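Amorpha-4,11-diene synthase (Artemisia annua, PDB 4GAX) probably cyclises farnesyl diphosphate, with loss of diphosphate, to a sesquiterpene; the enzyme is named for amorpha-4,11-diene. Local coordinates at residues A[298-309]-A[422-430]; A[315-325]-A[387-396]. One frame throughout, in Å; residues are numbered along the deposited sequence.

Both contacts draw on helix 299-322, contact 1 on its first turns against most of helix 419-429 and contact 2 on its far end against helix 374-399; along the chain, contact 2 is nested within the loop that contact 1 closes. Their centres lie about 23 Å apart. Contact 1, its centre about 13 Å from the centre of the chain, is the deeper, with ten of twelve touching residues buried. Contact 2, its centre about 26 Å from the centre of the chain, has six of ten buried. Both contain a Met-aromatic pair, but contact 1 packs closely at Ala301 and Gly429, whereas contact 2 bridges a wider axis spacing with tyrosine rings and brings in the Asp316 carboxylate.

Contact 1. Residues A[298-309]-A[422-430]; sequences YSRARIFLAKVI and LTTTCYLGM
Helices 299-309 and 422-429 meet with their directions 141° apart and axes 8.7 Å from each other, and the backbones come closest where Ala301 CA lies 3.9 Å from Gly429 CA. At that point the Ala301 methyl rests on the glycine backbone, CB standing 3.5 Å from Gly429 O; a side chain on Gly429 would run straight into that methyl, so the near approach depends on its absence. One helical turn further along, Thr425 fills the space between Phe304, Leu305 and Val308. Its CG2 lies 3.6 Å from Leu305 CD1 and also touches Val308 CG2, while the Phe304 ring meets it obliquely, CD2 to CG2 being 3.8 Å. With chi1 at -63°, this methyl stands opposite the backbone N of Thr425, and OG1, set beside that N, bonds back to Leu421 O in its own helix. The buried hydroxyl is thereby satisfied, and Val308 CG1 can pack against it.

This is interhelical packing inside the all-helical bundle of the terpene synthase metal-binding domain: helix 351-370 touches Phe304, Val308 and Leu428, and helix 282-292 touches Leu305, Ile309 and Leu422. Toward the latter helix, Leu422 CD2 sits 3.7 Å from Ile309 CG1, the two side chains crossing at about a right angle, and also reaches Leu305 CD1. At the other end, just past Gly429, Met430 makes a Met-aromatic contact with Tyr298: SD is 4.5 Å from the centroid of the Tyr298 ring and 39° off its normal, an oblique approach nearest CE1. An alanine in place of Tyr298 would probably leave the Met430 thioether without its aromatic partner and open a gap beside CG and SD. On the Thr425 side of Ala301, Leu428 CD1 approaches Phe304 CE2 obliquely.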
# COMPACT_ATOMS: atom_id res chain seq x y z
N TYR A 298 -3.01 1.66 14.39
CA TYR A 298 -1.63 1.67 13.93
C TYR A 298 -0.94 3.05 13.89
O TYR A 298 0.04 3.25 13.18
CB TYR A 298 -1.55 0.98 12.58
CG TYR A 298 -2.12 -0.43 12.65
CD1 TYR A 298 -1.55 -1.38 13.47
CD2 TYR A 298 -3.26 -0.78 11.92
CE1 TYR A 298 -2.06 -2.68 13.55
CE2 TYR A 298 -3.78 -2.10 11.98
CZ TYR A 298 -3.18 -3.03 12.81
OH TYR A 298 -3.69 -4.32 12.89
N SER A 299 -1.45 3.98 14.68
CA SER A 299 -0.88 5.32 14.79
C SER A 299 0.61 5.37 15.14
O SER A 299 1.38 6.06 14.46
CB SER A 299 -1.66 6.14 15.83
OG SER A 299 -1.25 7.48 15.77
N ARG A 300 1.02 4.65 16.18
CA ARG A 300 2.44 4.65 16.56
C ARG A 300 3.30 4.07 15.45
O ARG A 300 4.40 4.59 15.17
CB ARG A 300 2.68 3.86 17.85
CG ARG A 300 2.11 4.52 19.10
CD ARG A 300 2.82 4.03 20.37
NE ARG A 300 4.15 4.62 20.53
CZ ARG A 300 4.37 5.83 21.06
NH1 ARG A 300 3.36 6.58 21.46
NH2 ARG A 300 5.61 6.29 21.17
N ALA A 301 2.81 3.01 14.83
CA ALA A 301 3.54 2.37 13.73
C ALA A 301 3.71 3.30 12.55
O ALA A 301 4.79 3.35 11.97
CB ALA A 301 2.86 1.07 13.30
N ARG A 302 2.66 4.05 12.19
CA ARG A 302 2.77 5.01 11.09
C ARG A 302 3.80 6.10 11.36
O ARG A 302 4.57 6.50 10.47
CB ARG A 302 1.41 5.69 10.83
CG ARG A 302 0.43 4.87 10.01
CD ARG A 302 -0.72 5.76 9.54
NE ARG A 302 -1.55 6.20 10.66
CZ ARG A 302 -2.46 5.43 11.25
NH1 ARG A 302 -2.63 4.17 10.84
NH2 ARG A 302 -3.18 5.91 12.26
N ILE A 303 3.79 6.63 12.58
CA ILE A 303 4.70 7.73 12.91
C ILE A 303 6.14 7.25 12.84
O ILE A 303 7.00 7.93 12.26
CB ILE A 303 4.38 8.33 14.29
CG1 ILE A 303 3.07 9.13 14.20
CG2 ILE A 303 5.52 9.24 14.77
CD1 ILE A 303 2.51 9.57 15.55
N PHE A 304 6.42 6.07 13.38
CA PHE A 304 7.78 5.54 13.35
C PHE A 304 8.22 5.25 11.91
O PHE A 304 9.35 5.54 11.52
CB PHE A 304 7.88 4.25 14.19
CG PHE A 304 9.27 3.71 14.26
CD1 PHE A 304 10.29 4.47 14.81
CD2 PHE A 304 9.58 2.47 13.71
CE1 PHE A 304 11.61 3.99 14.86
CE2 PHE A 304 10.90 1.98 13.74
CZ PHE A 304 11.91 2.75 14.33
N LEU A 305 7.32 4.66 11.13
CA LEU A 305 7.63 4.30 9.75
C LEU A 305 7.93 5.55 8.95
O LEU A 305 8.86 5.58 8.15
CB LEU A 305 6.47 3.51 9.14
CG LEU A 305 6.55 3.13 7.65
CD1 LEU A 305 7.76 2.27 7.34
CD2 LEU A 305 5.25 2.37 7.24
N ALA A 306 7.15 6.60 9.18
CA ALA A 306 7.39 7.86 8.49
C ALA A 306 8.79 8.39 8.81
O ALA A 306 9.50 8.85 7.91
CB ALA A 306 6.33 8.89 8.88
N LYS A 307 9.19 8.33 10.08
CA LYS A 307 10.54 8.75 10.46
C LYS A 307 11.61 7.93 9.76
O LYS A 307 12.60 8.47 9.27
CB LYS A 307 10.72 8.66 11.98
CG LYS A 307 9.80 9.64 12.73
CD LYS A 307 9.92 9.44 14.25
CE LYS A 307 9.08 10.49 15.01
NZ LYS A 307 9.22 10.30 16.50
N VAL A 308 11.42 6.61 9.72
CA VAL A 308 12.40 5.74 9.07
C VAL A 308 12.48 6.05 7.58
O VAL A 308 13.57 6.09 7.01
CB VAL A 308 12.08 4.25 9.32
CG1 VAL A 308 12.98 3.36 8.49
CG2 VAL A 308 12.25 3.91 10.80
N ILE A 309 11.33 6.29 6.95
CA ILE A 309 11.34 6.69 5.53
C ILE A 309 12.07 8.02 5.32
O ILE A 309 12.82 8.19 4.33
CB ILE A 309 9.91 6.70 4.94
CG1 ILE A 309 9.35 5.28 4.95
CG2 ILE A 309 9.90 7.27 3.52
CD1 ILE A 309 7.84 5.17 4.66
N LEU A 422 11.39 -1.53 4.90
CA LEU A 422 10.04 -1.06 5.15
C LEU A 422 9.18 -2.14 5.81
O LEU A 422 8.38 -1.83 6.69
CB LEU A 422 9.37 -0.57 3.86
CG LEU A 422 10.05 0.63 3.20
CD1 LEU A 422 9.26 1.08 1.97
CD2 LEU A 422 10.23 1.78 4.18
N THR A 423 9.34 -3.38 5.37
CA THR A 423 8.58 -4.49 5.96
C THR A 423 8.93 -4.68 7.44
O THR A 423 8.05 -4.74 8.31
CB THR A 423 8.85 -5.83 5.23
OG1 THR A 423 8.41 -5.73 3.87
CG2 THR A 423 8.11 -6.98 5.91
N THR A 424 10.21 -4.77 7.73
CA THR A 424 10.61 -4.97 9.11
C THR A 424 10.41 -3.71 9.97
O THR A 424 10.31 -3.82 11.20
CB THR A 424 12.05 -5.50 9.21
OG1 THR A 424 12.94 -4.59 8.57
CG2 THR A 424 12.15 -6.88 8.53
N THR A 425 10.36 -2.54 9.34
CA THR A 425 10.04 -1.32 10.10
C THR A 425 8.59 -1.42 10.56
O THR A 425 8.23 -0.97 11.67
CB THR A 425 10.23 -0.04 9.28
OG1 THR A 425 11.61 0.11 8.92
CG2 THR A 425 9.80 1.19 10.10
N CYS A 426 7.74 -2.02 9.72
CA CYS A 426 6.36 -2.32 10.14
C CYS A 426 6.32 -3.33 11.29
O CYS A 426 5.47 -3.23 12.18
CB CYS A 426 5.51 -2.85 8.98
SG CYS A 426 5.06 -1.54 7.80
N TYR A 427 7.23 -4.31 11.25
CA TYR A 427 7.32 -5.27 12.34
C TYR A 427 7.56 -4.53 13.66
O TYR A 427 6.89 -4.79 14.67
CB TYR A 427 8.48 -6.24 12.13
CG TYR A 427 8.25 -7.36 11.13
CD1 TYR A 427 9.05 -8.50 11.16
CD2 TYR A 427 7.29 -7.26 10.13
CE1 TYR A 427 8.88 -9.53 10.25
CE2 TYR A 427 7.11 -8.30 9.21
CZ TYR A 427 7.91 -9.43 9.28
OH TYR A 427 7.76 -10.47 8.39
N LEU A 428 8.51 -3.61 13.66
CA LEU A 428 8.88 -2.89 14.89
C LEU A 428 7.72 -2.05 15.38
O LEU A 428 7.49 -1.95 16.59
CB LEU A 428 10.10 -2.00 14.66
CG LEU A 428 11.41 -2.74 14.35
CD1 LEU A 428 12.59 -1.76 14.39
CD2 LEU A 428 11.61 -3.87 15.35
N GLY A 429 6.98 -1.44 14.45
CA GLY A 429 5.85 -0.59 14.80
C GLY A 429 4.67 -1.41 15.28
O GLY A 429 3.83 -0.91 16.02
N MET A 430 4.61 -2.67 14.85
CA MET A 430 3.56 -3.60 15.28
C MET A 430 4.10 -4.72 16.16
O MET A 430 3.80 -5.90 15.95
CB MET A 430 2.87 -4.21 14.07
CG MET A 430 2.00 -3.23 13.33
SD MET A 430 1.09 -3.99 11.94
CE MET A 430 1.87 -3.07 10.63

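Contact 2. Residues A[315-325]-A[387-396]; sequences IDDIYDAYGTY and FVRNLMVEAQ
The Tyr319 ring is held between Leu391, Met392 and Val388, each meeting it differently. Leu391 CB lies over one face, 4.1 Å from the centroid of the Tyr319 ring and 26° off its normal, a CH-pi contact. Met392 SD instead comes to the ring edge, 4.1 Å from Tyr319 CE1, as a Met-aromatic pair. Val388 CG1 approaches obliquely at the phenol end, 3.3 Å from Tyr319 OH, whose polar partner is Thr332 of helix 325-337. A ring of this size suits the spacing: helices 315-322 and 387-396 run 6° from parallel, with axes 10.3 Å apart.

Met392 leaves its backbone with CG anti to N and then bends (chi2 61°), a course that sets SD against Tyr319 and carries CE to 3.5 Å from Tyr325 CE1. One turn before Tyr319, Asp316 crosses Leu391 at about a right angle, OD1 lying 3.5 Å from Leu391 CD2, and OD2 faces the edge of the Phe387 ring near CZ. Asp316, Asp317 and Asp320 form the aspartate-rich DDxxD motif, consistent with a role here in binding the magnesium ions that hold the substrate diphosphate, as in other class I terpene synthases.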
# COMPACT_ATOMS: atom_id res chain seq x y z
N ILE A 315 19.65 9.18 3.86
CA ILE A 315 20.80 8.29 3.66
C ILE A 315 21.01 7.98 2.17
O ILE A 315 22.15 7.97 1.69
CB ILE A 315 20.67 6.99 4.49
CG1 ILE A 315 20.76 7.31 5.98
CG2 ILE A 315 21.79 6.03 4.15
CD1 ILE A 315 20.48 6.10 6.87
N ASP A 316 19.92 7.74 1.44
CA ASP A 316 20.00 7.52 -0.00
C ASP A 316 20.61 8.73 -0.71
O ASP A 316 21.40 8.58 -1.64
CB ASP A 316 18.63 7.23 -0.60
CG ASP A 316 18.40 5.75 -0.81
OD1 ASP A 316 19.38 5.01 -1.04
OD2 ASP A 316 17.23 5.32 -0.75
N ASP A 317 20.25 9.92 -0.26
CA ASP A 317 20.74 11.15 -0.86
C ASP A 317 22.21 11.41 -0.56
O ASP A 317 22.84 12.25 -1.21
CB ASP A 317 19.87 12.34 -0.45
CG ASP A 317 18.50 12.32 -1.11
OD1 ASP A 317 18.27 11.48 -2.01
OD2 ASP A 317 17.64 13.16 -0.73
N ILE A 318 22.77 10.70 0.42
CA ILE A 318 24.20 10.76 0.69
C ILE A 318 24.93 9.74 -0.18
O ILE A 318 26.01 10.00 -0.70
CB ILE A 318 24.55 10.46 2.16
CG1 ILE A 318 23.92 11.49 3.10
CG2 ILE A 318 26.05 10.45 2.37
CD1 ILE A 318 24.12 11.17 4.58
N TYR A 319 24.34 8.56 -0.32
CA TYR A 319 25.00 7.50 -1.07
C TYR A 319 24.89 7.68 -2.58
O TYR A 319 25.80 7.29 -3.31
CB TYR A 319 24.48 6.12 -0.65
CG TYR A 319 25.14 5.61 0.60
CD1 TYR A 319 26.16 4.67 0.53
CD2 TYR A 319 24.78 6.10 1.85
CE1 TYR A 319 26.79 4.20 1.68
CE2 TYR A 319 25.39 5.64 2.99
CZ TYR A 319 26.40 4.70 2.91
OH TYR A 319 27.00 4.26 4.06
N ASP A 320 23.79 8.27 -3.05
CA ASP A 320 23.58 8.39 -4.48
C ASP A 320 24.61 9.32 -5.11
O ASP A 320 25.52 8.87 -5.81
CB ASP A 320 22.17 8.88 -4.81
CG ASP A 320 21.79 8.62 -6.25
OD1 ASP A 320 20.83 9.24 -6.75
OD2 ASP A 320 22.45 7.77 -6.89
N ALA A 321 24.47 10.61 -4.86
CA ALA A 321 25.42 11.58 -5.39
C ALA A 321 26.48 11.93 -4.35
O ALA A 321 27.62 11.49 -4.43
CB ALA A 321 24.68 12.84 -5.85
N TYR A 322 26.05 12.70 -3.36
CA TYR A 322 26.91 13.40 -2.40
C TYR A 322 28.24 12.79 -1.93
O TYR A 322 29.31 13.35 -2.20
CB TYR A 322 26.08 13.83 -1.19
CG TYR A 322 26.50 15.18 -0.69
CD1 TYR A 322 26.21 16.32 -1.42
CD2 TYR A 322 27.23 15.30 0.47
CE1 TYR A 322 26.62 17.56 -0.99
CE2 TYR A 322 27.65 16.54 0.91
CZ TYR A 322 27.33 17.66 0.18
OH TYR A 322 27.73 18.89 0.62
N GLY A 323 28.19 11.67 -1.22
CA GLY A 323 29.37 11.14 -0.56
C GLY A 323 30.43 10.54 -1.47
O GLY A 323 30.12 9.80 -2.40
N THR A 324 31.69 10.88 -1.20
CA THR A 324 32.82 10.22 -1.85
C THR A 324 32.95 8.80 -1.30
O THR A 324 32.44 8.51 -0.22
CB THR A 324 34.14 10.94 -1.55
OG1 THR A 324 34.52 10.66 -0.20
CG2 THR A 324 33.98 12.44 -1.72
N TYR A 325 33.67 7.94 -2.01
CA TYR A 325 33.84 6.55 -1.59
C TYR A 325 34.38 6.40 -0.16
O TYR A 325 33.85 5.62 0.63
CB TYR A 325 34.74 5.79 -2.59
CG TYR A 325 35.17 4.42 -2.12
CD1 TYR A 325 34.33 3.31 -2.26
CD2 TYR A 325 36.41 4.22 -1.54
CE1 TYR A 325 34.73 2.05 -1.83
CE2 TYR A 325 36.82 2.97 -1.10
CZ TYR A 325 35.98 1.89 -1.25
OH TYR A 325 36.40 0.66 -0.82
N PHE A 387 20.64 -2.79 4.98
CA PHE A 387 20.26 -1.79 3.98
C PHE A 387 21.44 -0.89 3.63
O PHE A 387 21.75 -0.69 2.45
CB PHE A 387 19.08 -0.96 4.51
CG PHE A 387 18.75 0.23 3.65
CD1 PHE A 387 18.13 0.07 2.43
CD2 PHE A 387 19.05 1.51 4.09
CE1 PHE A 387 17.82 1.16 1.64
CE2 PHE A 387 18.75 2.62 3.30
CZ PHE A 387 18.14 2.44 2.08
N VAL A 388 22.11 -0.35 4.65
CA VAL A 388 23.25 0.54 4.43
C VAL A 388 24.42 -0.23 3.81
O VAL A 388 25.11 0.28 2.92
CB VAL A 388 23.68 1.22 5.74
CG1 VAL A 388 24.73 2.28 5.47
CG2 VAL A 388 22.46 1.83 6.41
N ARG A 389 24.65 -1.44 4.31
CA ARG A 389 25.67 -2.35 3.80
C ARG A 389 25.57 -2.47 2.30
O ARG A 389 26.56 -2.32 1.59
CB ARG A 389 25.42 -3.74 4.36
CG ARG A 389 26.53 -4.32 5.15
CD ARG A 389 26.05 -5.60 5.79
NE ARG A 389 26.06 -5.51 7.24
CZ ARG A 389 25.17 -6.11 8.03
NH1 ARG A 389 24.19 -6.84 7.48
NH2 ARG A 389 25.27 -5.99 9.35
N ASN A 390 24.37 -2.74 1.81
CA ASN A 390 24.19 -2.98 0.39
C ASN A 390 24.25 -1.70 -0.43
O ASN A 390 24.61 -1.73 -1.61
CB ASN A 390 22.93 -3.80 0.11
CG ASN A 390 23.10 -5.27 0.49
OD1 ASN A 390 23.58 -6.08 -0.30
ND2 ASN A 390 22.71 -5.60 1.72
N LEU A 391 23.92 -0.57 0.19
CA LEU A 391 24.21 0.72 -0.43
C LEU A 391 25.73 0.85 -0.63
O LEU A 391 26.18 1.38 -1.64
CB LEU A 391 23.67 1.89 0.39
CG LEU A 391 22.16 2.14 0.34
CD1 LEU A 391 21.76 3.29 1.25
CD2 LEU A 391 21.69 2.42 -1.09
N MET A 392 26.50 0.33 0.33
CA MET A 392 27.97 0.41 0.24
C MET A 392 28.51 -0.62 -0.74
O MET A 392 29.60 -0.44 -1.31
CB MET A 392 28.62 0.22 1.61
CG MET A 392 30.10 0.56 1.62
SD MET A 392 30.37 2.29 1.19
CE MET A 392 31.80 2.16 0.11
N VAL A 393 27.76 -1.70 -0.94
CA VAL A 393 28.12 -2.69 -1.94
C VAL A 393 28.21 -2.02 -3.31
O VAL A 393 29.22 -2.15 -4.01
CB VAL A 393 27.10 -3.85 -2.01
CG1 VAL A 393 27.16 -4.56 -3.36
CG2 VAL A 393 27.34 -4.83 -0.87
N GLU A 394 27.16 -1.29 -3.67
CA GLU A 394 27.11 -0.66 -4.98
C GLU A 394 28.04 0.55 -5.11
O GLU A 394 28.35 0.97 -6.23
CB GLU A 394 25.67 -0.32 -5.39
CG GLU A 394 24.83 0.30 -4.30
CD GLU A 394 23.34 0.17 -4.60
OE1 GLU A 394 22.97 -0.77 -5.33
OE2 GLU A 394 22.55 1.01 -4.10
N ALA A 395 28.48 1.09 -3.98
CA ALA A 395 29.47 2.16 -4.02
C ALA A 395 30.85 1.57 -4.33
O ALA A 395 31.66 2.19 -5.03
CB ALA A 395 29.49 2.93 -2.70
N GLN A 396 31.10 0.38 -3.80
CA GLN A 396 32.32 -0.36 -4.09
C GLN A 396 32.41 -0.63 -5.58
O GLN A 396 33.50 -0.62 -6.16
CB GLN A 396 32.34 -1.68 -3.32
CG GLN A 396 33.21 -1.67 -2.09
CD GLN A 396 34.69 -1.74 -2.42
OE1 GLN A 396 35.51 -1.08 -1.79
NE2 GLN A 396 35.03 -2.55 -3.42